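Local coordinates for protein glycosyl hydrolase, family 38 (Enterococcus faecalis, PDB 3LVT) that probably acts as an alpha-mannosidase of glycoside hydrolase family 38 and binds calcium, at residues 417-422 against 493-498; 515-520 against 598-603; 91-96 against 346-351; 51-56 against 121-126. All coordinates share one frame; numbering follows the deposited sequence.

Contact 1: residues 417-422 against 493-498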
loop_
_atom_site.group_PDB
_atom_site.type_symbol
_atom_site.label_atom_id
_atom_site.label_comp_id
_atom_site.label_asym_id
_atom_site.label_seq_id
_atom_site.Cartn_x
_atom_site.Cartn_y
_atom_site.Cartn_z
ATOM N N THR A 417 14.591 -15.482 5.333
ATOM C CA THR A 417 15.785 -15.618 6.122
ATOM C C THR A 417 15.840 -14.444 7.073
ATOM O O THR A 417 15.815 -13.306 6.640
ATOM C CB THR A 417 17.012 -15.581 5.220
ATOM O OG1 THR A 417 16.916 -16.634 4.257
ATOM C CG2 THR A 417 18.268 -15.750 6.032
ATOM N N GLU A 418 15.927 -14.722 8.366
ATOM C CA GLU A 418 15.940 -13.668 9.373
ATOM C C GLU A 418 16.378 -14.185 10.743
ATOM O O GLU A 418 16.039 -15.301 11.144
ATOM C CB GLU A 418 14.544 -13.001 9.464
ATOM C CG GLU A 418 14.407 -11.868 10.512
ATOM C CD GLU A 418 15.199 -10.621 10.155
ATOM O OE1 GLU A 418 14.764 -9.876 9.250
ATOM O OE2 GLU A 418 16.247 -10.372 10.787
ATOM N N VAL A 419 17.154 -13.366 11.441
ATOM C CA VAL A 419 17.404 -13.566 12.853
ATOM C C VAL A 419 16.193 -13.013 13.582
ATOM O O VAL A 419 15.956 -11.812 13.584
ATOM C CB VAL A 419 18.662 -12.847 13.328
ATOM C CG1 VAL A 419 18.766 -12.930 14.835
ATOM C CG2 VAL A 419 19.903 -13.465 12.696
ATOM N N VAL A 420 15.417 -13.899 14.176
ATOM C CA VAL A 420 14.127 -13.535 14.709
ATOM C C VAL A 420 14.145 -13.687 16.209
ATOM O O VAL A 420 14.937 -14.473 16.763
ATOM C CB VAL A 420 12.974 -14.389 14.095
ATOM C CG1 VAL A 420 13.141 -14.498 12.601
ATOM C CG2 VAL A 420 12.932 -15.770 14.687
ATOM N N THR A 421 13.272 -12.929 16.864
ATOM C CA THR A 421 13.131 -13.005 18.307
ATOM C C THR A 421 11.755 -13.552 18.615
ATOM O O THR A 421 10.808 -13.321 17.869
ATOM C CB THR A 421 13.330 -11.628 18.994
ATOM O OG1 THR A 421 12.188 -10.780 18.757
ATOM C CG2 THR A 421 14.609 -10.950 18.490
ATOM N N VAL A 422 11.655 -14.299 19.709
ATOM C CA VAL A 422 10.381 -14.859 20.168
ATOM C C VAL A 422 10.335 -14.644 21.671
ATOM O O VAL A 422 11.298 -14.919 22.376
ATOM C CB VAL A 422 10.249 -16.371 19.791
ATOM C CG1 VAL A 422 9.024 -17.026 20.432
ATOM C CG2 VAL A 422 10.198 -16.527 18.287
ATOM N N GLU A 493 16.586 -15.053 20.636
ATOM C CA GLU A 493 17.040 -14.849 19.263
ATOM C C GLU A 493 17.200 -16.200 18.584
ATOM O O GLU A 493 17.793 -17.116 19.150
ATOM C CB GLU A 493 18.383 -14.108 19.254
ATOM C CG GLU A 493 18.559 -13.106 18.116
ATOM C CD GLU A 493 19.875 -12.293 18.221
ATOM O OE1 GLU A 493 20.978 -12.909 18.389
ATOM O OE2 GLU A 493 19.795 -11.031 18.114
ATOM N N LEU A 494 16.664 -16.313 17.376
ATOM C CA LEU A 494 16.818 -17.499 16.542
ATOM C C LEU A 494 17.244 -17.095 15.126
ATOM O O LEU A 494 16.841 -16.041 14.637
ATOM C CB LEU A 494 15.491 -18.232 16.469
ATOM C CG LEU A 494 15.192 -19.299 17.510
ATOM C CD1 LEU A 494 13.697 -19.421 17.713
ATOM C CD2 LEU A 494 15.776 -20.613 17.053
ATOM N N SER A 495 18.051 -17.931 14.469
ATOM C CA SER A 495 18.435 -17.678 13.087
ATOM C C SER A 495 17.721 -18.599 12.107
ATOM O O SER A 495 17.945 -19.809 12.086
ATOM C CB SER A 495 19.937 -17.787 12.907
ATOM O OG SER A 495 20.283 -17.665 11.537
ATOM N N VAL A 496 16.864 -18.003 11.287
ATOM C CA VAL A 496 16.016 -18.741 10.363
ATOM C C VAL A 496 16.506 -18.514 8.941
ATOM O O VAL A 496 16.705 -17.378 8.502
ATOM C CB VAL A 496 14.539 -18.333 10.522
ATOM C CG1 VAL A 496 13.687 -18.894 9.409
ATOM C CG2 VAL A 496 14.015 -18.816 11.863
ATOM N N LYS A 497 16.712 -19.611 8.232
ATOM C CA LYS A 497 17.373 -19.542 6.953
ATOM C C LYS A 497 16.533 -20.185 5.887
ATOM O O LYS A 497 16.221 -21.366 5.967
ATOM C CB LYS A 497 18.724 -20.229 7.029
ATOM C CG LYS A 497 19.509 -20.126 5.751
ATOM C CD LYS A 497 20.629 -21.151 5.723
ATOM C CE LYS A 497 21.539 -20.920 4.540
ATOM N NZ LYS A 497 22.746 -21.773 4.700
ATOM N N GLU A 498 16.167 -19.390 4.886
ATOM C CA GLU A 498 15.383 -19.862 3.744
ATOM C C GLU A 498 14.233 -20.750 4.201
ATOM O O GLU A 498 14.043 -21.863 3.697
ATOM C CB GLU A 498 16.275 -20.585 2.727
ATOM C CG GLU A 498 17.260 -19.671 1.978
ATOM C CD GLU A 498 18.359 -20.438 1.227
ATOM O OE1 GLU A 498 19.361 -19.797 0.840
ATOM O OE2 GLU A 498 18.234 -21.672 1.023
#
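Thr417 to Thr421 run antiparallel to Glu493 to Lys497 as neighbouring beta strands, with axes 4.4 Å apart at closest approach and Glu418–Val496 and Val420–Leu494 as the hydrogen-bonded pairs. Each of these pairs closes a ring of two N-H...O=C bonds. In the non-hydrogen-bonded pairs the alpha carbons come closer, and CA-H...O contacts fill in, as from Val419 CA to Leu494 O at 3.1 Å. Side chains alternate between the two faces. On one, Val419 meets the diagonally placed Glu493: its CG1, anti to the backbone N (chi1 172°), rests on Glu493 CG at 3.3 Å, touching the methylene stem of a chain whose carboxylate reaches on to a salt bridge with Arg464. On the other, Val420 CG2 lies 4.0 Å from Leu494 CB and 4.3 Å from Val496 CG2, a loose apolar row. At the corner the chain turns at Glu498, Glu498 N donates to Thr417 OG1 over 2.9 Å, a side-chain bond beyond the last backbone pair of these segments. Strand 460-474 flanks 493-498 on its far edge; Phe406 and Leu408 of strand 404-410, with Phe803, pack on the Val420 face, while Lys601 of strand 601-613 lies against Val419 and Glu493.

Contact 2: residues 515-520 against 598-603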
loop_
_atom_site.group_PDB
_atom_site.type_symbol
_atom_site.label_atom_id
_atom_site.label_comp_id
_atom_site.label_asym_id
_atom_site.label_seq_id
_atom_site.Cartn_x
_atom_site.Cartn_y
_atom_site.Cartn_z
ATOM N N LYS A 515 22.616 -23.417 23.361
ATOM C CA LYS A 515 23.532 -23.776 22.296
ATOM C C LYS A 515 23.930 -22.500 21.555
ATOM O O LYS A 515 23.123 -21.902 20.851
ATOM C CB LYS A 515 22.886 -24.796 21.357
ATOM C CG LYS A 515 23.803 -25.264 20.252
ATOM C CD LYS A 515 23.058 -26.147 19.270
ATOM C CE LYS A 515 23.978 -26.564 18.124
ATOM N NZ LYS A 515 23.230 -27.220 17.008
ATOM N N ALA A 516 25.176 -22.085 21.734
ATOM C CA ALA A 516 25.635 -20.794 21.244
ATOM C C ALA A 516 25.783 -20.785 19.738
ATOM O O ALA A 516 26.068 -21.822 19.127
ATOM C CB ALA A 516 26.958 -20.417 21.907
ATOM N N PHE A 517 25.585 -19.614 19.141
ATOM C CA PHE A 517 25.909 -19.416 17.730
ATOM C C PHE A 517 27.418 -19.495 17.563
ATOM O O PHE A 517 28.172 -19.042 18.437
ATOM C CB PHE A 517 25.392 -18.071 17.215
ATOM C CG PHE A 517 23.888 -17.944 17.229
ATOM C CD1 PHE A 517 23.092 -18.788 16.462
ATOM C CD2 PHE A 517 23.270 -16.964 17.996
ATOM C CE1 PHE A 517 21.715 -18.662 16.466
ATOM C CE2 PHE A 517 21.906 -16.841 18.013
ATOM C CZ PHE A 517 21.119 -17.689 17.246
ATOM N N GLU A 518 27.853 -20.071 16.447
ATOM C CA GLU A 518 29.269 -20.337 16.227
ATOM C C GLU A 518 29.769 -19.711 14.935
ATOM O O GLU A 518 29.042 -19.605 13.951
ATOM C CB GLU A 518 29.518 -21.846 16.197
ATOM C CG GLU A 518 29.428 -22.543 17.555
ATOM C CD GLU A 518 29.205 -24.063 17.421
ATOM O OE1 GLU A 518 28.834 -24.526 16.315
ATOM O OE2 GLU A 518 29.388 -24.800 18.422
ATOM N N GLY A 519 31.030 -19.318 14.935
ATOM C CA GLY A 519 31.615 -18.673 13.773
ATOM C C GLY A 519 32.220 -17.338 14.162
ATOM O O GLY A 519 32.234 -16.966 15.335
ATOM N N SER A 520 32.730 -16.620 13.168
ATOM C CA SER A 520 33.294 -15.311 13.391
ATOM C C SER A 520 32.183 -14.362 13.761
ATOM O O SER A 520 31.065 -14.455 13.240
ATOM C CB SER A 520 33.930 -14.800 12.107
ATOM O OG SER A 520 34.448 -15.871 11.352
ATOM N N SER A 598 27.411 -10.751 17.017
ATOM C CA SER A 598 27.367 -12.178 17.197
ATOM C C SER A 598 27.772 -12.853 15.870
ATOM O O SER A 598 28.149 -12.167 14.915
ATOM C CB SER A 598 25.976 -12.604 17.673
ATOM O OG SER A 598 25.109 -12.789 16.568
ATOM N N PRO A 599 27.745 -14.194 15.818
ATOM C CA PRO A 599 28.117 -14.812 14.566
ATOM C C PRO A 599 27.014 -14.761 13.518
ATOM O O PRO A 599 27.285 -14.962 12.342
ATOM C CB PRO A 599 28.405 -16.261 14.977
ATOM C CG PRO A 599 28.784 -16.175 16.384
ATOM C CD PRO A 599 27.849 -15.155 16.930
ATOM N N VAL A 600 25.783 -14.494 13.943
ATOM C CA VAL A 600 24.645 -14.474 13.022
ATOM C C VAL A 600 24.095 -13.056 12.775
ATOM O O VAL A 600 23.468 -12.802 11.747
ATOM C CB VAL A 600 23.501 -15.443 13.468
ATOM C CG1 VAL A 600 24.021 -16.880 13.629
ATOM C CG2 VAL A 600 22.814 -14.974 14.749
ATOM N N LYS A 601 24.326 -12.132 13.703
ATOM C CA LYS A 601 23.789 -10.788 13.543
ATOM C C LYS A 601 24.663 -9.731 14.178
ATOM O O LYS A 601 25.148 -9.911 15.293
ATOM C CB LYS A 601 22.379 -10.711 14.111
ATOM C CG LYS A 601 21.850 -9.301 14.270
ATOM C CD LYS A 601 20.350 -9.325 14.440
ATOM C CE LYS A 601 19.836 -8.021 15.038
ATOM N NZ LYS A 601 18.358 -8.088 15.293
ATOM N N ALA A 602 24.874 -8.635 13.459
ATOM C CA ALA A 602 25.493 -7.453 14.041
ATOM C C ALA A 602 24.728 -6.155 13.696
ATOM O O ALA A 602 23.991 -6.077 12.711
ATOM C CB ALA A 602 26.924 -7.357 13.636
ATOM N N SER A 603 24.902 -5.135 14.519
ATOM C CA SER A 603 24.217 -3.883 14.271
ATOM C C SER A 603 24.995 -2.706 14.834
ATOM O O SER A 603 25.628 -2.827 15.861
ATOM C CB SER A 603 22.828 -3.942 14.881
ATOM O OG SER A 603 22.924 -3.719 16.270
#
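Phe517 in the linking loop packs on Pro599 and Val600, which form the tight turn of the beta hairpin made by strands 591-597 and 601-613. The dispersive contacts carry most of it. Val600 CG2 stands over the centre of the Phe517 ring as a CH-pi contact, 3.8 Å from the centroid and 9° off the ring normal, while its sister methyl CG1 lies over the same face, out beyond the CG-CD1 rim, 3.5 Å from Phe517 CD1. This two-pronged seat follows from chi1 of Val600 (-56°), which places CG2 between the backbone N and the carbonyl carbon. Pro599 adds a second apolar patch, its CD lying 3.8 Å from Phe517 CB. Carbonyl oxygens then curl round the proline: Phe517 O and Gly519 O approach CG, and Glu518 O faces CB. Hydrogen bonds belong to the turn itself, where Ser598 OG accepts from Val600 N as an ST turn and from Lys601 N as an ST motif, so one hydroxyl steadies the backbone that presents both apolar residues. On its way past, Phe517 also touches Glu493 and Ser495 of strand 484-499. Ser520 O meets Pro599 CA in a CA-H...O contact at 3.3 Å.

Contact 3: residues 91-96 against 346-351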
loop_
_atom_site.group_PDB
_atom_site.type_symbol
_atom_site.label_atom_id
_atom_site.label_comp_id
_atom_site.label_asym_id
_atom_site.label_seq_id
_atom_site.Cartn_x
_atom_site.Cartn_y
_atom_site.Cartn_z
ATOM N N ILE A 91 -15.201 2.624 -3.620
ATOM C CA ILE A 91 -14.827 4.003 -3.423
ATOM C C ILE A 91 -13.856 4.442 -4.504
ATOM O O ILE A 91 -13.094 3.633 -5.027
ATOM C CB ILE A 91 -14.218 4.248 -2.026
ATOM C CG1 ILE A 91 -14.396 5.720 -1.639
ATOM C CG2 ILE A 91 -12.756 3.789 -1.956
ATOM C CD1 ILE A 91 -14.055 6.056 -0.211
ATOM N N LEU A 92 -13.905 5.722 -4.852
ATOM C CA LEU A 92 -12.942 6.265 -5.777
ATOM C C LEU A 92 -11.603 6.404 -5.062
ATOM O O LEU A 92 -11.494 7.063 -4.030
ATOM C CB LEU A 92 -13.435 7.578 -6.374
ATOM C CG LEU A 92 -14.645 7.441 -7.330
ATOM C CD1 LEU A 92 -15.055 8.803 -7.897
ATOM C CD2 LEU A 92 -14.419 6.448 -8.473
ATOM N N GLN A 93 -10.593 5.740 -5.613
ATOM C CA GLN A 93 -9.314 5.569 -4.945
ATOM C C GLN A 93 -8.209 6.405 -5.553
ATOM O O GLN A 93 -8.082 6.475 -6.774
ATOM C CB GLN A 93 -8.888 4.100 -5.014
ATOM C CG GLN A 93 -9.382 3.250 -3.867
ATOM C CD GLN A 93 -8.828 1.822 -3.903
ATOM O OE1 GLN A 93 -8.426 1.322 -4.960
ATOM N NE2 GLN A 93 -8.818 1.161 -2.746
ATOM N N ASP A 94 -7.393 7.014 -4.699
ATOM C CA ASP A 94 -6.113 7.537 -5.139
ATOM C C ASP A 94 -5.196 6.343 -5.424
ATOM O O ASP A 94 -4.426 5.911 -4.548
ATOM C CB ASP A 94 -5.513 8.450 -4.079
ATOM C CG ASP A 94 -4.188 9.052 -4.517
ATOM O OD1 ASP A 94 -4.105 10.299 -4.640
ATOM O OD2 ASP A 94 -3.230 8.275 -4.754
ATOM N N ASP A 95 -5.279 5.816 -6.643
ATOM C CA ASP A 95 -4.713 4.493 -6.961
ATOM C C ASP A 95 -3.192 4.306 -6.755
ATOM O O ASP A 95 -2.767 3.349 -6.074
ATOM C CB ASP A 95 -5.117 4.061 -8.385
ATOM N N PHE A 96 -2.386 5.206 -7.335
ATOM C CA PHE A 96 -0.914 5.167 -7.207
ATOM C C PHE A 96 -0.463 4.918 -5.775
ATOM O O PHE A 96 0.459 4.139 -5.546
ATOM C CB PHE A 96 -0.272 6.476 -7.699
ATOM N N THR A 346 -13.334 -0.130 6.008
ATOM C CA THR A 346 -12.830 0.879 6.937
ATOM C C THR A 346 -11.529 1.457 6.407
ATOM O O THR A 346 -11.394 2.666 6.297
ATOM C CB THR A 346 -12.643 0.253 8.326
ATOM O OG1 THR A 346 -13.878 -0.356 8.726
ATOM C CG2 THR A 346 -12.199 1.271 9.352
ATOM N N LEU A 347 -10.599 0.577 6.046
ATOM C CA LEU A 347 -9.312 0.950 5.462
ATOM C C LEU A 347 -9.444 1.740 4.174
ATOM O O LEU A 347 -8.748 2.715 3.976
ATOM C CB LEU A 347 -8.476 -0.304 5.182
ATOM C CG LEU A 347 -7.140 -0.044 4.471
ATOM C CD1 LEU A 347 -6.225 0.828 5.361
ATOM C CD2 LEU A 347 -6.462 -1.329 4.056
ATOM N N LEU A 348 -10.334 1.292 3.302
ATOM C CA LEU A 348 -10.544 1.875 1.992
ATOM C C LEU A 348 -11.201 3.245 2.107
ATOM O O LEU A 348 -11.004 4.097 1.251
ATOM C CB LEU A 348 -11.410 0.940 1.140
ATOM C CG LEU A 348 -10.907 -0.037 0.056
ATOM C CD1 LEU A 348 -9.526 -0.604 0.248
ATOM C CD2 LEU A 348 -11.902 -1.172 -0.036
ATOM N N GLN A 349 -11.960 3.480 3.165
ATOM C CA GLN A 349 -12.471 4.822 3.403
ATOM C C GLN A 349 -11.364 5.861 3.595
ATOM O O GLN A 349 -11.628 7.068 3.492
ATOM C CB GLN A 349 -13.443 4.842 4.569
ATOM C CG GLN A 349 -14.809 4.338 4.196
ATOM C CD GLN A 349 -15.481 3.619 5.334
ATOM O OE1 GLN A 349 -15.404 4.055 6.469
ATOM N NE2 GLN A 349 -16.137 2.510 5.037
ATOM N N ASN A 350 -10.142 5.404 3.757
ATOM C CA ASN A 350 -9.006 6.292 3.809
ATOM C C ASN A 350 -8.292 6.454 2.478
ATOM O O ASN A 350 -7.203 6.977 2.424
ATOM C CB ASN A 350 -8.014 5.786 4.827
ATOM C CG ASN A 350 -8.359 6.196 6.184
ATOM O OD1 ASN A 350 -9.301 6.906 6.379
ATOM N ND2 ASN A 350 -7.601 5.764 7.139
ATOM N N HIS A 351 -8.921 6.020 1.405
ATOM C CA HIS A 351 -8.229 5.841 0.145
ATOM C C HIS A 351 -8.536 6.776 -1.009
ATOM O O HIS A 351 -8.004 6.596 -2.072
ATOM C CB HIS A 351 -8.433 4.420 -0.326
ATOM C CG HIS A 351 -7.485 3.452 0.280
ATOM N ND1 HIS A 351 -7.196 2.243 -0.297
ATOM C CD2 HIS A 351 -6.747 3.514 1.404
ATOM C CE1 HIS A 351 -6.326 1.597 0.448
ATOM N NE2 HIS A 351 -6.042 2.345 1.490
#
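Gln93 and His351 lie side by side and point the same way, an amide running along an imidazole with their planes turned 42° apart. The amide reaches the rim of the ring: Gln93 NE2 is 3.1 Å from His351 ND1, and the Gln93 CG methylene packs 3.8 Å from His351 CB. His351 NE2 bonds to Asn310 OD1, and Gln93 NE2 makes a weak bond to Ser102 O. The same nitrogen of Gln93 lies 3.5 Å from Leu348 CD1. The backbones are joined by one bond, Asp94 N to His351 O, 2.7 Å long with an N-H...O angle of 157° and the donor in the carbonyl plane; Asp94 is also the centre of an inverse gamma turn. With Ile91 CG1 anti to the backbone N (chi1 -156°), CG2 is left to pack on Leu348 O at 3.7 Å, and the apolar pair Ile91 CG2 to Leu348 CB is looser, at 4.4 Å. His351 owes its position to the type I beta turn Leu348 to His351, by which the chain leaves helix 337-348. Such a seam, a loop of the N-terminal domain laid on a helix end of the middle domain, fits the family 38 fold, whose helical middle domain packs against the N-terminal one.

Contact 4: residues 51-56 against 121-126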
loop_
_atom_site.group_PDB
_atom_site.type_symbol
_atom_site.label_atom_id
_atom_site.label_comp_id
_atom_site.label_asym_id
_atom_site.label_seq_id
_atom_site.Cartn_x
_atom_site.Cartn_y
_atom_site.Cartn_z
ATOM N N SER A 51 -31.793 8.556 -16.511
ATOM C CA SER A 51 -30.980 8.028 -15.421
ATOM C C SER A 51 -29.996 9.054 -14.873
ATOM O O SER A 51 -29.676 10.024 -15.532
ATOM C CB SER A 51 -30.182 6.797 -15.889
ATOM O OG SER A 51 -29.417 7.083 -17.055
ATOM N N PHE A 52 -29.438 8.766 -13.718
ATOM C CA PHE A 52 -28.337 9.531 -13.220
ATOM C C PHE A 52 -27.137 8.645 -12.960
ATOM O O PHE A 52 -27.273 7.509 -12.627
ATOM C CB PHE A 52 -28.743 10.230 -11.961
ATOM C CG PHE A 52 -27.776 11.228 -11.520
ATOM C CD1 PHE A 52 -27.800 12.485 -12.027
ATOM C CD2 PHE A 52 -26.822 10.907 -10.604
ATOM C CE1 PHE A 52 -26.901 13.392 -11.631
ATOM C CE2 PHE A 52 -25.925 11.821 -10.202
ATOM C CZ PHE A 52 -25.957 13.060 -10.717
ATOM N N HIS A 53 -25.947 9.177 -13.134
ATOM C CA HIS A 53 -24.754 8.390 -12.932
ATOM C C HIS A 53 -24.110 8.679 -11.606
ATOM O O HIS A 53 -23.567 9.733 -11.384
ATOM C CB HIS A 53 -23.747 8.584 -14.052
ATOM C CG HIS A 53 -22.780 7.460 -14.167
ATOM N ND1 HIS A 53 -23.137 6.226 -14.642
ATOM C CD2 HIS A 53 -21.481 7.368 -13.823
ATOM C CE1 HIS A 53 -22.095 5.427 -14.609
ATOM N NE2 HIS A 53 -21.080 6.095 -14.113
ATOM N N LEU A 54 -24.168 7.699 -10.730
ATOM C CA LEU A 54 -23.797 7.879 -9.358
ATOM C C LEU A 54 -22.343 7.689 -9.099
ATOM O O LEU A 54 -21.969 7.046 -8.163
ATOM C CB LEU A 54 -24.556 6.903 -8.499
ATOM C CG LEU A 54 -25.289 7.464 -7.300
ATOM C CD1 LEU A 54 -25.171 6.535 -6.161
ATOM C CD2 LEU A 54 -24.838 8.817 -6.929
ATOM N N ASP A 55 -21.525 8.237 -9.957
ATOM C CA ASP A 55 -20.209 8.612 -9.582
ATOM C C ASP A 55 -19.167 7.503 -9.393
ATOM O O ASP A 55 -18.111 7.742 -8.876
ATOM C CB ASP A 55 -20.376 9.417 -8.328
ATOM C CG ASP A 55 -19.204 10.181 -8.024
ATOM O OD1 ASP A 55 -18.255 10.032 -8.781
ATOM O OD2 ASP A 55 -19.208 10.926 -7.045
ATOM N N GLY A 56 -19.473 6.294 -9.826
ATOM C CA GLY A 56 -18.512 5.215 -9.868
ATOM C C GLY A 56 -18.204 4.439 -8.611
ATOM O O GLY A 56 -17.304 3.633 -8.590
ATOM N N VAL A 121 -23.102 -4.244 -14.067
ATOM C CA VAL A 121 -21.781 -3.637 -14.027
ATOM C C VAL A 121 -21.676 -2.378 -14.891
ATOM O O VAL A 121 -22.017 -2.397 -16.080
ATOM C CB VAL A 121 -20.720 -4.669 -14.453
ATOM C CG1 VAL A 121 -19.344 -4.155 -14.165
ATOM C CG2 VAL A 121 -20.942 -5.973 -13.703
ATOM N N GLN A 122 -21.201 -1.295 -14.272
ATOM C CA GLN A 122 -20.874 -0.046 -14.969
ATOM C C GLN A 122 -19.428 -0.024 -15.417
ATOM O O GLN A 122 -18.605 -0.762 -14.894
ATOM C CB GLN A 122 -21.104 1.162 -14.062
ATOM C CG GLN A 122 -22.528 1.336 -13.621
ATOM C CD GLN A 122 -23.491 1.289 -14.780
ATOM O OE1 GLN A 122 -24.209 0.307 -14.958
ATOM N NE2 GLN A 122 -23.497 2.336 -15.594
ATOM N N LEU A 123 -19.112 0.837 -16.374
ATOM C CA LEU A 123 -17.728 1.096 -16.718
ATOM C C LEU A 123 -16.950 1.556 -15.484
ATOM O O LEU A 123 -17.546 2.075 -14.525
ATOM C CB LEU A 123 -17.630 2.167 -17.815
ATOM C CG LEU A 123 -18.380 3.515 -17.800
ATOM C CD1 LEU A 123 -18.155 4.376 -16.575
ATOM C CD2 LEU A 123 -17.966 4.282 -19.030
ATOM N N GLY A 124 -15.628 1.358 -15.511
ATOM C CA GLY A 124 -14.724 1.979 -14.552
ATOM C C GLY A 124 -14.777 3.474 -14.770
ATOM O O GLY A 124 -14.889 3.937 -15.902
ATOM N N TYR A 125 -14.709 4.236 -13.691
ATOM C CA TYR A 125 -14.957 5.668 -13.766
ATOM C C TYR A 125 -13.820 6.426 -13.113
ATOM O O TYR A 125 -13.481 6.152 -11.968
ATOM C CB TYR A 125 -16.280 5.957 -13.074
ATOM C CG TYR A 125 -16.817 7.360 -13.206
ATOM C CD1 TYR A 125 -17.220 7.886 -14.436
ATOM C CD2 TYR A 125 -16.985 8.144 -12.083
ATOM C CE1 TYR A 125 -17.741 9.181 -14.524
ATOM C CE2 TYR A 125 -17.504 9.430 -12.165
ATOM C CZ TYR A 125 -17.879 9.940 -13.371
ATOM O OH TYR A 125 -18.383 11.217 -13.375
ATOM N N PHE A 126 -13.209 7.350 -13.850
ATOM C CA PHE A 126 -12.032 8.073 -13.374
ATOM C C PHE A 126 -12.159 9.561 -13.673
ATOM O O PHE A 126 -11.549 10.053 -14.618
ATOM C CB PHE A 126 -10.752 7.516 -14.020
ATOM C CG PHE A 126 -10.571 6.035 -13.843
ATOM C CD1 PHE A 126 -10.024 5.521 -12.676
ATOM C CD2 PHE A 126 -10.949 5.151 -14.847
ATOM C CE1 PHE A 126 -9.859 4.136 -12.508
ATOM C CE2 PHE A 126 -10.798 3.766 -14.683
ATOM C CZ PHE A 126 -10.249 3.261 -13.515
HETATM O O HOH W 1 -19.407 3.952 -12.991
#
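His53 and Tyr125 both hold CG anti to the backbone N (chi1 -158° and -172°), which swings each ring across to meet the other as a T-shaped, edge-to-face pair in the alpha/beta N-terminal domain. The imidazole gives the edge and the phenol ring the face: centroids are 5.3 Å apart, planes stand at 62°, and His53 CD2 lies above the Tyr125 ring, offset toward its rim. The other ring edge of the histidine is turned to Gln122, whose amide comes up near the imidazole plane as the two chains slide past each other in opposite directions. Leu123 CD1 packs against the imidazole, 4.2 Å from His53 NE2. A water probably bridges His53 NE2 (2.9 Å) and Leu123 O (3.1 Å), linking the ring to the backbone just before strand 124-126. Farther along, Tyr125 meets the loop after strand 52-53. The Asp55 side chain comes to the CD2-CE2 side of the phenol ring at about a right angle, carboxylate and ring planes nearly perpendicular, and Gly56, in a positive-phi conformation, brings its CA to 4.0 Å from Tyr125 CB. Strand 7-15 links the two sides, since His14 touches both His53 and Tyr125, while Phe263 makes a second edge-to-face pair with His53. Along one side of the Tyr125 ring run two oxygens of a single residue, Asp55 O at 3.4 Å from Tyr125 CD2 and Asp55 OD1 at 3.5 Å from Tyr125 CE2.

Overall arrangement
Contacts 4 and 3 interlock along the chain, their segments alternating, and both lie in the N-terminal half; contacts 1 and 2 follow in series. The centres of contacts 3 and 4 are about 17 Å apart and they meet through Leu92, whose methyls rest on Asp55, Gly56 and Tyr125, so the N-terminal domain's interior is continuous with its seam to the middle domain. Contacts 1 and 2, with centres about 12 Å apart, touch through Phe517, Val419 and Lys601, joining strands 416-430 and 484-499 to the hairpin of strand 601-613 and the Phe517 loop. The two pairs stand far apart, contacts 2 and 4 by about 59 Å between centres, consistent with an elongated multidomain chain.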